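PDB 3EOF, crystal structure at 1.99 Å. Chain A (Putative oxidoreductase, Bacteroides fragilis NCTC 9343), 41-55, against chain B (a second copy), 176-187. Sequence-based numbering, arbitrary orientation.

Chain A, residues 41-55: MQLYSVVVTRDAEKK
Chain B (176-187) GIIHEESYHDYT

Strand 44-49 of chain A pairs in parallel with strand 178-180 of chain B, their axes approaching to 4.6 Å. Val A46, Val A47 and Val A48 lie opposite Ile B178, His B179 and Glu B180, with CA-CA separations of 4.9, 4.7 and 5.0 Å. Near-linear hydrogen bonds alternate along this register: Val A46 N to Ile B177 O (3.0 Å), His B179 N to Val A46 O (2.9 Å), Val A48 N to His B179 O (2.8 Å) and Glu B181 N to Val A48 O (2.7 Å).

The pairing ends at Glu B181, whose positive phi (68/-36) and m, m rotamer bring its carboxylate back to chain A. Glu B181 OE2 accepts from Arg A50 N (2.8 Å) and Asp A51 N (3.1 Å), just ahead of the helix that Asp A51 caps weakly through OD2. One water bridges Thr A49 OG1 to Glu B181 O and OE1; another joins Lys A54 NZ to Glu B181 O.

Val A46 and Val A48, both t, share a sheet face with Ile B178 (m, t); Val A48 CG2 meets Ile B178 CG2 at 3.5 Å. Val A47 and His B179 occupy the other face. His B179 (m, chi2 -103°) donates from NE2 to Ser A45 OG (3.1 Å). Ile B177 (m, m) places CG2 3.6 Å from Tyr A44 CD1.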

# COMPACT_ATOMS: atom_id res chain seq x y z
N MSE A 41 -14.22 -4.97 3.63
CA MSE A 41 -13.99 -6.40 3.57
C MSE A 41 -12.80 -6.91 4.33
O MSE A 41 -12.79 -8.07 4.69
CB MSE A 41 -13.85 -6.83 2.13
CG MSE A 41 -15.10 -6.57 1.32
SE MSE A 41 -14.75 -6.69 -0.55
CE MSE A 41 -14.94 -8.58 -0.86
N GLN A 42 -11.81 -6.06 4.55
CA GLN A 42 -10.56 -6.41 5.24
C GLN A 42 -9.89 -7.56 4.54
O GLN A 42 -9.85 -8.66 5.05
CB GLN A 42 -10.79 -6.77 6.71
CG GLN A 42 -11.40 -5.64 7.46
CD GLN A 42 -11.45 -5.90 8.92
OE1 GLN A 42 -12.51 -6.28 9.44
NE2 GLN A 42 -10.33 -5.69 9.62
N LEU A 43 -9.28 -7.27 3.41
CA LEU A 43 -8.67 -8.31 2.58
C LEU A 43 -7.21 -8.65 2.88
O LEU A 43 -6.33 -8.72 1.97
CB LEU A 43 -8.82 -7.87 1.12
CG LEU A 43 -10.23 -7.57 0.64
CD1 LEU A 43 -10.20 -6.83 -0.72
CD2 LEU A 43 -11.05 -8.81 0.60
N TYR A 44 -6.97 -8.95 4.16
CA TYR A 44 -5.64 -9.20 4.65
C TYR A 44 -5.66 -10.07 5.88
O TYR A 44 -6.68 -10.22 6.56
CB TYR A 44 -4.97 -7.86 5.05
CG TYR A 44 -5.86 -6.93 5.87
CD1 TYR A 44 -5.98 -7.08 7.23
CD2 TYR A 44 -6.61 -5.93 5.27
CE1 TYR A 44 -6.80 -6.26 7.98
CE2 TYR A 44 -7.47 -5.11 6.03
CZ TYR A 44 -7.52 -5.27 7.39
OH TYR A 44 -8.31 -4.47 8.18
N SER A 45 -4.50 -10.66 6.13
CA SER A 45 -4.23 -11.39 7.34
C SER A 45 -2.82 -10.96 7.69
O SER A 45 -2.07 -10.56 6.83
CB SER A 45 -4.28 -12.90 7.13
OG SER A 45 -5.62 -13.32 7.06
N VAL A 46 -2.51 -11.06 8.97
CA VAL A 46 -1.21 -10.73 9.50
C VAL A 46 -0.70 -11.95 10.26
O VAL A 46 -1.31 -12.39 11.27
CB VAL A 46 -1.29 -9.52 10.50
CG1 VAL A 46 0.16 -9.12 10.97
CG2 VAL A 46 -2.06 -8.32 9.89
N VAL A 47 0.40 -12.52 9.78
CA VAL A 47 1.05 -13.56 10.51
C VAL A 47 2.07 -12.90 11.44
O VAL A 47 2.95 -12.15 11.01
CB VAL A 47 1.74 -14.60 9.61
CG1 VAL A 47 2.33 -15.66 10.46
CG2 VAL A 47 0.74 -15.20 8.65
N VAL A 48 1.91 -13.19 12.73
CA VAL A 48 2.79 -12.69 13.81
C VAL A 48 3.78 -13.81 14.17
O VAL A 48 3.37 -14.88 14.59
CB VAL A 48 1.98 -12.30 15.07
CG1 VAL A 48 2.92 -11.86 16.22
CG2 VAL A 48 0.92 -11.19 14.71
N THR A 49 5.06 -13.54 13.91
CA THR A 49 6.20 -14.38 14.20
C THR A 49 7.05 -13.86 15.37
O THR A 49 7.68 -12.83 15.29
CB THR A 49 7.05 -14.49 12.97
OG1 THR A 49 6.23 -15.06 11.93
CG2 THR A 49 8.33 -15.30 13.21
N ARG A 50 7.03 -14.59 16.47
CA ARG A 50 7.77 -14.24 17.68
C ARG A 50 8.80 -15.33 18.04
O ARG A 50 9.83 -15.02 18.60
CB ARG A 50 6.80 -14.07 18.84
CG ARG A 50 5.88 -12.88 18.76
CD ARG A 50 5.02 -12.95 19.97
NE ARG A 50 4.17 -11.80 20.22
CZ ARG A 50 4.55 -10.70 20.85
NH1 ARG A 50 5.81 -10.54 21.23
NH2 ARG A 50 3.68 -9.73 21.04
N ASP A 51 8.50 -16.58 17.70
CA ASP A 51 9.36 -17.71 18.00
C ASP A 51 10.71 -17.61 17.28
O ASP A 51 10.75 -17.33 16.09
CB ASP A 51 8.68 -19.02 17.60
CG ASP A 51 9.50 -20.24 17.99
OD1 ASP A 51 9.73 -20.42 19.21
OD2 ASP A 51 9.92 -21.00 17.09
N ALA A 52 11.79 -17.93 18.01
CA ALA A 52 13.15 -17.85 17.48
C ALA A 52 13.40 -18.77 16.32
O ALA A 52 14.06 -18.36 15.35
CB ALA A 52 14.21 -18.12 18.59
N GLU A 53 12.93 -20.01 16.40
CA GLU A 53 13.15 -20.94 15.26
C GLU A 53 12.28 -20.54 14.08
O GLU A 53 12.62 -20.84 12.95
CB GLU A 53 12.88 -22.41 15.62
CG GLU A 53 13.07 -23.40 14.40
N LYS A 54 11.15 -19.87 14.33
CA LYS A 54 10.28 -19.43 13.24
C LYS A 54 10.98 -18.31 12.50
O LYS A 54 10.91 -18.22 11.27
CB LYS A 54 8.89 -19.00 13.76
CG LYS A 54 7.98 -20.17 14.25
CD LYS A 54 7.66 -21.17 13.15
CE LYS A 54 6.55 -22.11 13.57
NZ LYS A 54 6.13 -23.03 12.47
N LYS A 55 11.65 -17.43 13.26
CA LYS A 55 12.48 -16.35 12.70
C LYS A 55 13.65 -16.91 11.87
O LYS A 55 13.97 -16.38 10.82
CB LYS A 55 12.99 -15.47 13.82
CG LYS A 55 11.90 -14.60 14.41
CD LYS A 55 12.27 -14.02 15.76
CE LYS A 55 11.17 -13.06 16.19
NZ LYS A 55 11.43 -12.57 17.54
N GLY B 176 -9.73 -13.03 13.97
CA GLY B 176 -9.97 -13.46 12.61
C GLY B 176 -8.93 -12.99 11.59
O GLY B 176 -8.87 -13.53 10.51
N ILE B 177 -8.16 -11.97 11.94
CA ILE B 177 -7.16 -11.35 11.05
C ILE B 177 -5.74 -11.73 11.41
O ILE B 177 -4.91 -11.89 10.55
CB ILE B 177 -7.25 -9.80 11.14
CG1 ILE B 177 -8.68 -9.28 10.89
CG2 ILE B 177 -6.26 -9.16 10.20
CD1 ILE B 177 -9.22 -9.58 9.49
N ILE B 178 -5.46 -11.84 12.71
CA ILE B 178 -4.13 -12.17 13.21
C ILE B 178 -4.00 -13.68 13.36
O ILE B 178 -4.89 -14.34 13.91
CB ILE B 178 -3.88 -11.49 14.59
CG1 ILE B 178 -4.03 -9.97 14.45
CG2 ILE B 178 -2.52 -11.91 15.17
CD1 ILE B 178 -4.11 -9.18 15.77
N HIS B 179 -2.85 -14.18 12.87
CA HIS B 179 -2.44 -15.58 12.90
C HIS B 179 -1.10 -15.68 13.62
O HIS B 179 -0.14 -14.98 13.27
CB HIS B 179 -2.26 -16.12 11.47
CG HIS B 179 -3.50 -16.00 10.63
ND1 HIS B 179 -4.33 -17.06 10.36
CD2 HIS B 179 -4.06 -14.93 10.02
CE1 HIS B 179 -5.35 -16.65 9.63
NE2 HIS B 179 -5.20 -15.36 9.39
N GLU B 180 -1.02 -16.55 14.62
CA GLU B 180 0.21 -16.71 15.39
C GLU B 180 1.11 -17.75 14.72
O GLU B 180 0.72 -18.92 14.59
CB GLU B 180 -0.10 -17.10 16.83
CG GLU B 180 -0.96 -16.02 17.59
CD GLU B 180 -1.36 -16.43 19.04
OE1 GLU B 180 -0.78 -17.41 19.59
OE2 GLU B 180 -2.25 -15.75 19.61
N GLU B 181 2.27 -17.28 14.26
CA GLU B 181 3.34 -18.09 13.64
C GLU B 181 3.05 -18.72 12.29
O GLU B 181 3.96 -18.88 11.49
CB GLU B 181 3.84 -19.19 14.58
CG GLU B 181 4.34 -18.72 15.92
CD GLU B 181 5.48 -17.75 15.86
OE1 GLU B 181 6.29 -17.79 14.90
OE2 GLU B 181 5.56 -16.92 16.79
N SER B 182 1.81 -19.14 12.07
CA SER B 182 1.39 -19.71 10.81
C SER B 182 -0.09 -19.41 10.58
O SER B 182 -0.83 -19.08 11.48
CB SER B 182 1.63 -21.22 10.78
OG SER B 182 0.72 -21.86 11.63
N TYR B 183 -0.49 -19.52 9.33
CA TYR B 183 -1.85 -19.26 8.91
C TYR B 183 -2.75 -20.36 9.45
O TYR B 183 -2.49 -21.52 9.24
CB TYR B 183 -1.91 -19.18 7.38
CG TYR B 183 -3.17 -18.58 6.83
CD1 TYR B 183 -4.29 -19.37 6.60
CD2 TYR B 183 -3.23 -17.26 6.50
CE1 TYR B 183 -5.42 -18.83 6.11
CE2 TYR B 183 -4.36 -16.71 6.01
CZ TYR B 183 -5.45 -17.51 5.81
OH TYR B 183 -6.58 -16.98 5.32
N HIS B 184 -3.75 -19.98 10.23
CA HIS B 184 -4.73 -20.91 10.73
C HIS B 184 -6.00 -20.71 9.91
O HIS B 184 -6.76 -19.72 10.06
CB HIS B 184 -4.92 -20.73 12.23
CG HIS B 184 -3.69 -21.07 13.01
ND1 HIS B 184 -2.84 -20.11 13.52
CD2 HIS B 184 -3.12 -22.27 13.29
CE1 HIS B 184 -1.82 -20.70 14.12
NE2 HIS B 184 -1.96 -22.01 13.99
N ASP B 185 -6.19 -21.66 9.01
CA ASP B 185 -7.30 -21.61 8.07
C ASP B 185 -8.63 -21.56 8.83
O ASP B 185 -8.77 -22.03 9.97
CB ASP B 185 -7.24 -22.78 7.07
CG ASP B 185 -8.02 -22.51 5.78
OD1 ASP B 185 -8.47 -21.36 5.55
OD2 ASP B 185 -8.18 -23.46 4.98
N TYR B 186 -9.61 -21.02 8.15
CA TYR B 186 -10.91 -20.82 8.72
C TYR B 186 -11.85 -22.01 8.48
O TYR B 186 -12.01 -22.47 7.37
CB TYR B 186 -11.47 -19.55 8.09
CG TYR B 186 -10.55 -18.39 8.30
CD1 TYR B 186 -10.64 -17.62 9.46
CD2 TYR B 186 -9.59 -18.05 7.36
CE1 TYR B 186 -9.80 -16.55 9.66
CE2 TYR B 186 -8.73 -16.98 7.58
CZ TYR B 186 -8.85 -16.23 8.72
OH TYR B 186 -8.01 -15.17 8.96
N THR B 187 -12.42 -22.52 9.56
CA THR B 187 -13.45 -23.53 9.50
C THR B 187 -14.78 -22.78 9.35
O THR B 187 -14.81 -21.56 9.44
CB THR B 187 -13.51 -24.35 10.78
OG1 THR B 187 -13.85 -23.51 11.90
CG2 THR B 187 -12.20 -25.02 11.04
O HOH W 1 6.31 -17.74 11.98
O HOH W 2 4.79 -21.46 10.54